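Local coordinates for putative tryptophan halogenase (Xanthomonas campestris pv. campestris, PDB 6Y1W), which probably uses FAD to halogenate an aromatic substrate, as flavin-dependent tryptophan halogenases do, at residues A[60-63]-A[64-68]; A[356-359]-A[360-364]; A[336-339]-A[340-344]. All coordinates share one frame; numbering follows the deposited sequence.

Interaction 1: residues A[60-63]-A[64-68]; sequences EATI and PSLVT. With BUD ((2S,3S)-butane-2,3-diol), chain H.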
ATOM      1  N   GLU A  60     -14.168 -24.661  -8.265  1.00 15.85           N
ATOM      2  CA  GLU A  60     -13.982 -23.386  -7.595  1.00 14.57           C
ATOM      3  C   GLU A  60     -13.181 -22.440  -8.471  1.00 14.71           C
ATOM      4  O   GLU A  60     -12.219 -22.864  -9.117  1.00 15.66           O
ATOM      5  CB  GLU A  60     -13.265 -23.643  -6.247  1.00 21.20           C
ATOM      6  CG  GLU A  60     -13.099 -22.439  -5.399  1.00 19.72           C
ATOM      7  CD  GLU A  60     -12.855 -22.771  -3.912  1.00 20.53           C
ATOM      8  OE1 GLU A  60     -12.936 -23.941  -3.463  1.00 18.53           O
ATOM      9  OE2 GLU A  60     -12.614 -21.802  -3.174  1.00 21.13           O
ATOM     10  N   ALA A  61     -13.545 -21.152  -8.482  1.00 13.35           N
ATOM     11  CA  ALA A  61     -12.746 -20.140  -9.167  1.00 10.93           C
ATOM     12  C   ALA A  61     -11.768 -19.448  -8.191  1.00 13.51           C
ATOM     13  O   ALA A  61     -11.938 -19.478  -6.972  1.00 15.12           O
ATOM     14  CB  ALA A  61     -13.667 -19.105  -9.828  1.00 14.19           C
ATOM     15  N   THR A  62     -10.703 -18.884  -8.755  1.00 13.76           N
ATOM     16  CA  THR A  62      -9.600 -18.323  -7.972  1.00 12.93           C
ATOM     17  C   THR A  62      -9.239 -16.955  -8.553  1.00 11.70           C
ATOM     18  O   THR A  62      -9.856 -16.462  -9.520  1.00 14.25           O
ATOM     19  CB  THR A  62      -8.345 -19.237  -7.983  1.00 12.23           C
ATOM     20  OG1 THR A  62      -7.946 -19.494  -9.333  1.00 13.41           O
ATOM     21  CG2 THR A  62      -8.605 -20.599  -7.318  1.00 15.66           C
ATOM     22  N   ILE A  63      -8.268 -16.306  -7.930  1.00 12.50           N
ATOM     23  CA  ILE A  63      -7.792 -15.001  -8.399  1.00  9.61           C
ATOM     24  C   ILE A  63      -6.269 -15.001  -8.502  1.00 12.28           C
ATOM     25  O   ILE A  63      -5.617 -15.976  -8.074  1.00 14.22           O
ATOM     26  CB  ILE A  63      -8.343 -13.870  -7.504  1.00 11.63           C
ATOM     27  CG1 ILE A  63      -8.062 -14.119  -6.038  1.00 14.70           C
ATOM     28  CG2 ILE A  63      -9.883 -13.733  -7.706  1.00 15.55           C
ATOM     29  CD1 ILE A  63      -8.547 -12.914  -5.170  1.00 17.28           C
ATOM     30  N   PRO A  64      -5.663 -13.965  -9.088  1.00 12.34           N
ATOM     31  CA  PRO A  64      -4.252 -14.097  -9.503  1.00 12.94           C
ATOM     32  C   PRO A  64      -3.269 -14.279  -8.369  1.00 14.49           C
ATOM     33  O   PRO A  64      -2.130 -14.689  -8.631  1.00 13.87           O
ATOM     34  CB  PRO A  64      -3.989 -12.793 -10.264  1.00 14.30           C
ATOM     35  CG  PRO A  64      -5.357 -12.482 -10.900  1.00 13.93           C
ATOM     36  CD  PRO A  64      -6.324 -12.843  -9.808  1.00 13.64           C
ATOM     37  N   SER A  65      -3.631 -13.946  -7.132  1.00 12.77           N
ATOM     38  CA  SER A  65      -2.705 -14.221  -6.036  1.00 14.22           C
ATOM     39  C   SER A  65      -2.304 -15.694  -5.969  1.00 14.94           C
ATOM     40  O   SER A  65      -1.225 -16.005  -5.446  1.00 14.94           O
ATOM     41  CB  SER A  65      -3.327 -13.751  -4.720  1.00 13.52           C
ATOM     42  OG  SER A  65      -4.559 -14.435  -4.488  1.00 15.19           O
ATOM     43  N   LEU A  66      -3.143 -16.621  -6.454  1.00 12.34           N
ATOM     44  CA  LEU A  66      -2.747 -18.022  -6.365  1.00 10.82           C
ATOM     45  C   LEU A  66      -1.570 -18.310  -7.290  1.00 15.71           C
ATOM     46  O   LEU A  66      -0.797 -19.235  -7.030  1.00 14.60           O
ATOM     47  CB  LEU A  66      -3.896 -18.973  -6.704  1.00 13.56           C
ATOM     48  CG  LEU A  66      -3.677 -20.434  -6.281  1.00 13.83           C
ATOM     49  CD1 LEU A  66      -3.649 -20.591  -4.757  1.00 11.99           C
ATOM     50  CD2 LEU A  66      -4.773 -21.342  -6.827  1.00 18.44           C
ATOM     51  N   VAL A  67      -1.444 -17.567  -8.391  1.00 11.46           N
ATOM     52  CA  VAL A  67      -0.278 -17.739  -9.261  1.00 11.83           C
ATOM     53  C   VAL A  67       0.987 -17.433  -8.473  1.00 17.32           C
ATOM     54  O   VAL A  67       1.995 -18.152  -8.548  1.00 15.34           O
ATOM     55  CB  VAL A  67      -0.393 -16.839 -10.504  1.00 17.50           C
ATOM     56  CG1 VAL A  67       0.777 -17.097 -11.466  1.00 16.55           C
ATOM     57  CG2 VAL A  67      -1.704 -17.067 -11.227  1.00 12.95           C
ATOM     58  N   THR A  68       0.952 -16.354  -7.704  1.00 15.32           N
ATOM     59  CA  THR A  68       2.083 -16.029  -6.838  1.00 14.40           C
ATOM     60  C   THR A  68       2.318 -17.099  -5.779  1.00 13.80           C
ATOM     61  O   THR A  68       3.473 -17.439  -5.495  1.00 14.49           O
ATOM     62  CB  THR A  68       1.829 -14.665  -6.198  1.00 18.33           C
ATOM     63  OG1 THR A  68       1.707 -13.698  -7.241  1.00 21.77           O
ATOM     64  CG2 THR A  68       2.990 -14.275  -5.264  1.00 17.12           C
TER
HETATM   65  C1  BUD H 606      -8.558 -10.076  -8.022  0.92 20.64           C
HETATM   66  O1  BUD H 606     -10.395  -8.701  -8.634  0.92 21.01           O
HETATM   67  C2  BUD H 606      -9.177  -8.681  -7.925  0.92 26.31           C
HETATM   68  O2  BUD H 606      -8.699  -6.316  -8.402  0.92 23.44           O
HETATM   69  C3  BUD H 606      -8.227  -7.648  -8.539  0.92 24.67           C
HETATM   70  C4  BUD H 606      -6.861  -7.767  -7.853  0.92 25.63           C

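Interaction 2: residues A[356-359]-A[360-364]; sequences RGIV and RLLQT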
ATOM      1  N   ARG A 356      -3.841 -15.768   2.096  1.00 14.19           N
ATOM      2  CA  ARG A 356      -3.375 -14.603   2.865  1.00 14.39           C
ATOM      3  C   ARG A 356      -3.089 -14.973   4.315  1.00 15.44           C
ATOM      4  O   ARG A 356      -2.102 -14.514   4.903  1.00 15.48           O
ATOM      5  CB  ARG A 356      -4.402 -13.465   2.830  1.00 16.91           C
ATOM      6  CG  ARG A 356      -4.578 -12.842   1.451  1.00 15.52           C
ATOM      7  CD  ARG A 356      -3.284 -12.166   0.938  1.00 18.27           C
ATOM      8  NE  ARG A 356      -2.832 -11.196   1.922  1.00 22.75           N
ATOM      9  CZ  ARG A 356      -1.577 -11.074   2.343  1.00 25.85           C
ATOM     10  NH1 ARG A 356      -0.622 -11.876   1.870  1.00 26.02           N
ATOM     11  NH2 ARG A 356      -1.285 -10.146   3.259  1.00 25.62           N
ATOM     12  N   GLY A 357      -3.961 -15.770   4.926  1.00 14.05           N
ATOM     13  CA  GLY A 357      -3.734 -16.148   6.311  1.00 12.72           C
ATOM     14  C   GLY A 357      -2.437 -16.925   6.457  1.00 14.73           C
ATOM     15  O   GLY A 357      -1.712 -16.761   7.444  1.00 13.88           O
ATOM     16  N   ILE A 358      -2.140 -17.789   5.482  1.00 14.62           N
ATOM     17  CA  ILE A 358      -0.928 -18.619   5.527  1.00 13.84           C
ATOM     18  C   ILE A 358       0.317 -17.760   5.294  1.00 16.34           C
ATOM     19  O   ILE A 358       1.313 -17.836   6.039  1.00 16.15           O
ATOM     20  CB  ILE A 358      -1.020 -19.735   4.462  1.00 16.84           C
ATOM     21  CG1 ILE A 358      -2.128 -20.722   4.796  1.00 17.83           C
ATOM     22  CG2 ILE A 358       0.365 -20.453   4.307  1.00 16.42           C
ATOM     23  CD1 ILE A 358      -2.527 -21.611   3.595  1.00 16.59           C
ATOM     24  N   VAL A 359       0.304 -16.982   4.215  1.00 14.66           N
ATOM     25  CA  VAL A 359       1.452 -16.159   3.867  1.00 13.89           C
ATOM     26  C   VAL A 359       1.731 -15.160   4.978  1.00 15.46           C
ATOM     27  O   VAL A 359       2.889 -14.938   5.359  1.00 14.16           O
ATOM     28  CB  VAL A 359       1.219 -15.455   2.517  1.00 16.34           C
ATOM     29  CG1 VAL A 359       2.325 -14.375   2.255  1.00 16.19           C
ATOM     30  CG2 VAL A 359       1.249 -16.499   1.405  1.00 16.99           C
ATOM     31  N   ARG A 360       0.683 -14.561   5.539  1.00 16.08           N
ATOM     32  CA  ARG A 360       0.913 -13.617   6.629  1.00 14.60           C
ATOM     33  C   ARG A 360       1.521 -14.318   7.831  1.00 15.81           C
ATOM     34  O   ARG A 360       2.416 -13.766   8.483  1.00 17.08           O
ATOM     35  CB  ARG A 360      -0.384 -12.925   7.040  1.00 14.15           C
ATOM     36  CG  ARG A 360      -0.130 -11.731   7.969  1.00 19.16           C
ATOM     37  CD  ARG A 360      -1.444 -11.188   8.510  1.00 18.35           C
ATOM     38  NE  ARG A 360      -2.365 -10.896   7.404  1.00 18.68           N
ATOM     39  CZ  ARG A 360      -3.502 -11.547   7.177  1.00 21.23           C
ATOM     40  NH1 ARG A 360      -3.912 -12.541   7.961  1.00 19.85           N
ATOM     41  NH2 ARG A 360      -4.238 -11.188   6.122  1.00 24.95           N
ATOM     42  N   LEU A 361       1.062 -15.550   8.122  1.00 12.24           N
ATOM     43  CA  LEU A 361       1.631 -16.312   9.242  1.00 13.26           C
ATOM     44  C   LEU A 361       3.105 -16.595   8.993  1.00 12.87           C
ATOM     45  O   LEU A 361       3.939 -16.486   9.904  1.00 15.11           O
ATOM     46  CB  LEU A 361       0.894 -17.638   9.415  1.00 15.11           C
ATOM     47  CG  LEU A 361       1.408 -18.566  10.541  1.00 15.12           C
ATOM     48  CD1 LEU A 361       1.525 -17.870  11.912  1.00 16.80           C
ATOM     49  CD2 LEU A 361       0.469 -19.805  10.665  1.00 15.42           C
ATOM     50  N   LEU A 362       3.440 -17.026   7.765  1.00 13.18           N
ATOM     51  CA  LEU A 362       4.844 -17.327   7.487  1.00 14.27           C
ATOM     52  C   LEU A 362       5.703 -16.061   7.576  1.00 18.65           C
ATOM     53  O   LEU A 362       6.877 -16.120   7.991  1.00 18.64           O
ATOM     54  CB  LEU A 362       4.963 -18.000   6.114  1.00 15.76           C
ATOM     55  CG  LEU A 362       4.394 -19.421   6.147  1.00 19.00           C
ATOM     56  CD1 LEU A 362       4.439 -20.069   4.741  1.00 17.46           C
ATOM     57  CD2 LEU A 362       5.105 -20.299   7.177  1.00 20.15           C
ATOM     58  N   GLN A 363       5.151 -14.913   7.192  1.00 12.49           N
ATOM     59  CA  GLN A 363       5.913 -13.671   7.311  1.00 15.79           C
ATOM     60  C   GLN A 363       6.066 -13.197   8.748  1.00 19.29           C
ATOM     61  O   GLN A 363       6.912 -12.334   9.004  1.00 25.85           O
ATOM     62  CB  GLN A 363       5.255 -12.575   6.458  1.00 13.03           C
ATOM     63  CG  GLN A 363       5.462 -12.849   4.989  1.00 16.45           C
ATOM     64  CD  GLN A 363       4.794 -11.855   4.118  1.00 26.27           C
ATOM     65  OE1 GLN A 363       3.729 -11.358   4.448  1.00 26.85           O
ATOM     66  NE2 GLN A 363       5.378 -11.596   2.957  1.00 29.91           N
ATOM     67  N   THR A 364       5.297 -13.737   9.685  1.00 15.23           N
ATOM     68  CA  THR A 364       5.453 -13.395  11.098  0.51 19.65           C
ATOM     69  C   THR A 364       5.658 -14.650  11.934  1.00 18.25           C
ATOM     70  O   THR A 364       5.257 -14.719  13.101  1.00 21.40           O
ATOM     71  CB  THR A 364       4.258 -12.592  11.611  0.51 22.45           C
ATOM     72  OG1 THR A 364       4.530 -12.132  12.947  0.51 30.48           O
ATOM     73  CG2 THR A 364       3.024 -13.446  11.611  0.51 12.73           C
TER
HETATM   74  O   HOH W   1       1.946 -10.603   2.451  1.00 37.69           O

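Interaction 3: residues A[336-339]-A[340-344]; sequences LGLA and SGFLE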
ATOM      1  N   LEU A 336      -7.863 -20.463   9.881  1.00 13.86           N
ATOM      2  CA  LEU A 336      -7.774 -20.256   8.436  1.00 14.31           C
ATOM      3  C   LEU A 336      -9.037 -20.745   7.743  1.00 17.50           C
ATOM      4  O   LEU A 336      -9.717 -21.646   8.230  1.00 16.92           O
ATOM      5  CB  LEU A 336      -6.572 -21.035   7.874  1.00 14.70           C
ATOM      6  CG  LEU A 336      -5.208 -20.657   8.405  1.00 15.42           C
ATOM      7  CD1 LEU A 336      -4.156 -21.712   8.010  1.00 18.65           C
ATOM      8  CD2 LEU A 336      -4.789 -19.251   7.863  1.00 17.03           C
ATOM      9  N   GLY A 337      -9.339 -20.161   6.579  1.00 14.95           N
ATOM     10  CA  GLY A 337     -10.500 -20.633   5.835  1.00 15.69           C
ATOM     11  C   GLY A 337     -11.795 -20.344   6.562  1.00 17.27           C
ATOM     12  O   GLY A 337     -11.930 -19.313   7.215  1.00 18.28           O
ATOM     13  N   LEU A 338     -12.766 -21.261   6.454  1.00 16.30           N
ATOM     14  CA  LEU A 338     -14.088 -21.007   7.034  1.00 15.88           C
ATOM     15  C   LEU A 338     -14.026 -20.741   8.535  1.00 21.57           C
ATOM     16  O   LEU A 338     -14.853 -19.988   9.068  1.00 20.10           O
ATOM     17  CB  LEU A 338     -15.012 -22.191   6.776  1.00 17.26           C
ATOM     18  CG  LEU A 338     -15.393 -22.363   5.306  1.00 19.88           C
ATOM     19  CD1 LEU A 338     -16.163 -23.685   5.117  1.00 17.21           C
ATOM     20  CD2 LEU A 338     -16.196 -21.180   4.863  1.00 29.97           C
ATOM     21  N   ALA A 339     -13.076 -21.356   9.241  1.00 17.39           N
ATOM     22  CA  ALA A 339     -12.982 -21.070  10.669  1.00 16.77           C
ATOM     23  C   ALA A 339     -12.675 -19.613  10.963  1.00 20.94           C
ATOM     24  O   ALA A 339     -12.936 -19.164  12.101  1.00 23.66           O
ATOM     25  CB  ALA A 339     -11.898 -21.948  11.328  1.00 17.79           C
ATOM     26  N   SER A 340     -12.078 -18.886  10.011  1.00 16.44           N
ATOM     27  CA  SER A 340     -11.686 -17.490  10.194  0.74 18.74           C
ATOM     28  C   SER A 340     -12.750 -16.510   9.720  1.00 26.25           C
ATOM     29  O   SER A 340     -12.675 -15.325  10.061  1.00 22.41           O
ATOM     30  CB  SER A 340     -10.367 -17.195   9.460  0.74 18.69           C
ATOM     31  OG  SER A 340     -10.533 -17.162   8.029  0.74 18.93           O
ATOM     32  N   GLY A 341     -13.699 -16.965   8.920  1.00 21.84           N
ATOM     33  CA  GLY A 341     -14.706 -16.078   8.357  1.00 17.26           C
ATOM     34  C   GLY A 341     -15.264 -16.647   7.064  1.00 24.04           C
ATOM     35  O   GLY A 341     -14.824 -17.681   6.565  1.00 18.94           O
ATOM     36  N   PHE A 342     -16.255 -15.932   6.522  1.00 20.49           N
ATOM     37  CA  PHE A 342     -16.853 -16.344   5.256  1.00 16.29           C
ATOM     38  C   PHE A 342     -17.420 -15.149   4.503  1.00 17.71           C
ATOM     39  O   PHE A 342     -18.118 -14.308   5.087  1.00 17.58           O
ATOM     40  CB  PHE A 342     -17.982 -17.342   5.470  1.00 15.78           C
ATOM     41  CG  PHE A 342     -18.695 -17.692   4.190  1.00 19.85           C
ATOM     42  CD1 PHE A 342     -18.174 -18.646   3.366  1.00 26.31           C
ATOM     43  CD2 PHE A 342     -19.841 -17.017   3.810  1.00 19.10           C
ATOM     44  CE1 PHE A 342     -18.821 -18.967   2.180  1.00 25.97           C
ATOM     45  CE2 PHE A 342     -20.470 -17.328   2.627  1.00 19.55           C
ATOM     46  CZ  PHE A 342     -19.942 -18.324   1.829  1.00 17.76           C
ATOM     47  N   LEU A 343     -17.132 -15.086   3.206  1.00 15.67           N
ATOM     48  CA  LEU A 343     -17.881 -14.264   2.261  1.00 16.03           C
ATOM     49  C   LEU A 343     -18.276 -15.136   1.084  1.00 14.80           C
ATOM     50  O   LEU A 343     -17.513 -16.009   0.669  1.00 14.38           O
ATOM     51  CB  LEU A 343     -17.058 -13.084   1.765  1.00 17.24           C
ATOM     52  CG  LEU A 343     -16.842 -12.008   2.830  1.00 13.00           C
ATOM     53  CD1 LEU A 343     -15.799 -11.014   2.392  1.00 14.08           C
ATOM     54  CD2 LEU A 343     -18.198 -11.262   3.009  1.00 16.86           C
ATOM     55  N   GLU A 344     -19.465 -14.883   0.525  1.00 13.45           N
ATOM     56  CA  GLU A 344     -19.918 -15.661  -0.625  1.00 13.48           C
ATOM     57  C   GLU A 344     -18.961 -15.537  -1.823  1.00 15.38           C
ATOM     58  O   GLU A 344     -18.198 -14.567  -1.934  1.00 15.78           O
ATOM     59  CB  GLU A 344     -21.313 -15.179  -1.023  1.00 13.34           C
ATOM     60  CG  GLU A 344     -21.293 -13.809  -1.681  1.00 17.79           C
ATOM     61  CD  GLU A 344     -22.670 -13.173  -1.661  1.00 17.34           C
ATOM     62  OE1 GLU A 344     -23.488 -13.466  -2.581  1.00 16.26           O
ATOM     63  OE2 GLU A 344     -22.950 -12.438  -0.693  1.00 16.62           O
TER
HETATM   64  O   HOH W   2      -8.068 -17.592   6.082  1.00 21.38           O

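Interaction 1: residues A[60-63]-A[64-68]
Ile-63 adopts a cramped rotamer, with CG1 held between its own backbone N and carbonyl carbon (chi1 53°), and this rotation brings CG1 alongside OG of Ser-65 at 3.8 Å. Ile-63 O accepts from Leu-66 N at 3.0 Å, nearly straight at the hydrogen (168°). Ser-65 N lies equally near Ile-63 O, at 3.0 Å, but its N-H points too poorly for a bond, so the carbonyl is engaged by Leu-66. The next bond, Val-67 N to Pro-64 O, is also 3.0 Å long, and these successive i to i+3 bonds turn the chain from strand 59-61 into helix 65-73. This strand-to-helix turn forms part of a pocket: a bound (2S,3S)-butane-2,3-diol puts its C1 3.8 Å from CB of Ile-63 and 4.0 Å from CD of Pro-64, while the diol is also hydrogen-bonded to Ser-444 OG and Ala-441 N. CG2 of Thr-62 meets CD2 of Leu-66 at 3.9 Å, the two side chains crossing at a slant. Lys-89, predicted to be the active-site residue, hydrogen-bonds through NZ to Thr-62 O, and Thr-62 OG1 is bonded to Tyr-163 O on strand 162-166. Helix 350-363 meets the turn from its own side, His-352 ND1 bonding to Ser-65 OG and Ile-351 and Gln-355 touching Leu-66.

Interaction 2: residues A[356-359]-A[360-364]
Two groups grip the carbonyl oxygen of Gly-357: Leu-361 N, 3.1 Å from Gly-357 O, and the hydroxyl of Tyr-377. The other i to i+4 bonds are shorter, as with Leu-362 N to Ile-358 O at 2.9 Å. Arg-360 extends from its backbone and bends at chi3 (-53°), which folds the guanidinium back so that Arg-356 O stands 3.9 Å above its plane, over the centre. The two arginine NH2 atoms, of Arg-356 and Arg-360, are 4.2 Å apart. Glu-384 probably offsets these like charges, through a salt bridge from OE2 to Arg-356 NH2 and a long, weak ion pair from OE1 to Arg-360 NH2, while Arg-356 NH1 also forms a salt bridge with the sulfonate of a MES molecule, probably from the crystallisation liquor. Water 1 joins Arg-356 NH1 (2.9 Å) to Gln-363 OE1 (2.8 Å), spanning two turns; Gln-363 runs beside Val-359. One turn on along the same face, Ile-358 CG2 lies beside Leu-362 CD1 at 4.1 Å. Gln-363 NE2 donates to Trp-116 O of the second subunit, the apolar side faces helix 25-39, Arg-360 lies against helix 371-397 with a cation-pi contact to Tyr-377, and Leu-361 meets Trp-329 on strand 329-330.

Interaction 3: residues A[336-339]-A[340-344]
The chain turns tightly between two glycines, Gly-337 at a positive phi of 67° and Gly-341 at phi 155°, an angle that calls for glycine because a CB would jam against the preceding carbonyl oxygen; a short 3-10 segment, 338-339, lies between. Gly-337 O takes two bonds from Ser-340, the first from Ser-340 N at 2.8 Å. In the conformer described, one of two modelled, a chi1 of 72° turns Ser-340 OG back to donate to the same Gly-337 O at 2.7 Å, in the carbonyl plane on a lone pair. Water 2 accepts from Gly-337 N at 2.9 Å and donates to that OG, so the serine is tied to both ends of the glycine. Gly-341 N bonds to Leu-338 O at 3.2 Å, and Leu-338 CA makes a CH...O contact with Gly-341 O at 3.4 Å. Leu-338 and Phe-342 lie side by side, CD2 of the leucine meeting the ring edge at CD1 at 3.5 Å, near the ring plane. Phe-342 also meets the Phe-320 ring. Leu-338 N is hydrogen-bonded to a tartrate, probably from the crystallisation liquor. The turn follows strand 333-335 of the Rossmann-type sheet; with Leu-338 and nearby Ala-27 both predicted to contact FAD, it is consistent with a cofactor-binding loop.

From the N terminus, interaction 1 (60-68) comes first, interaction 3 (336-344) next and interaction 2 (356-364) last; interactions 1 and 3 each shape a local turn, while interaction 2 runs along one helix, and none nests in or crosses another. Interaction 1 ends strand 59-61 and begins helix 65-73. Interaction 3 takes the chain from strand 333-335 into strand 341-342, after which helix 350-363 carries interaction 2. The last two meet directly: Leu-336 CD2 packs 3.6 Å from Gly-357 C. Interaction 1 does not touch the others, its nearest atoms being about 6 Å from interaction 2. Helix 350-363 thus touches both the helix of interaction 1 and the loop after strand 333-335 of the sheet that probably binds FAD.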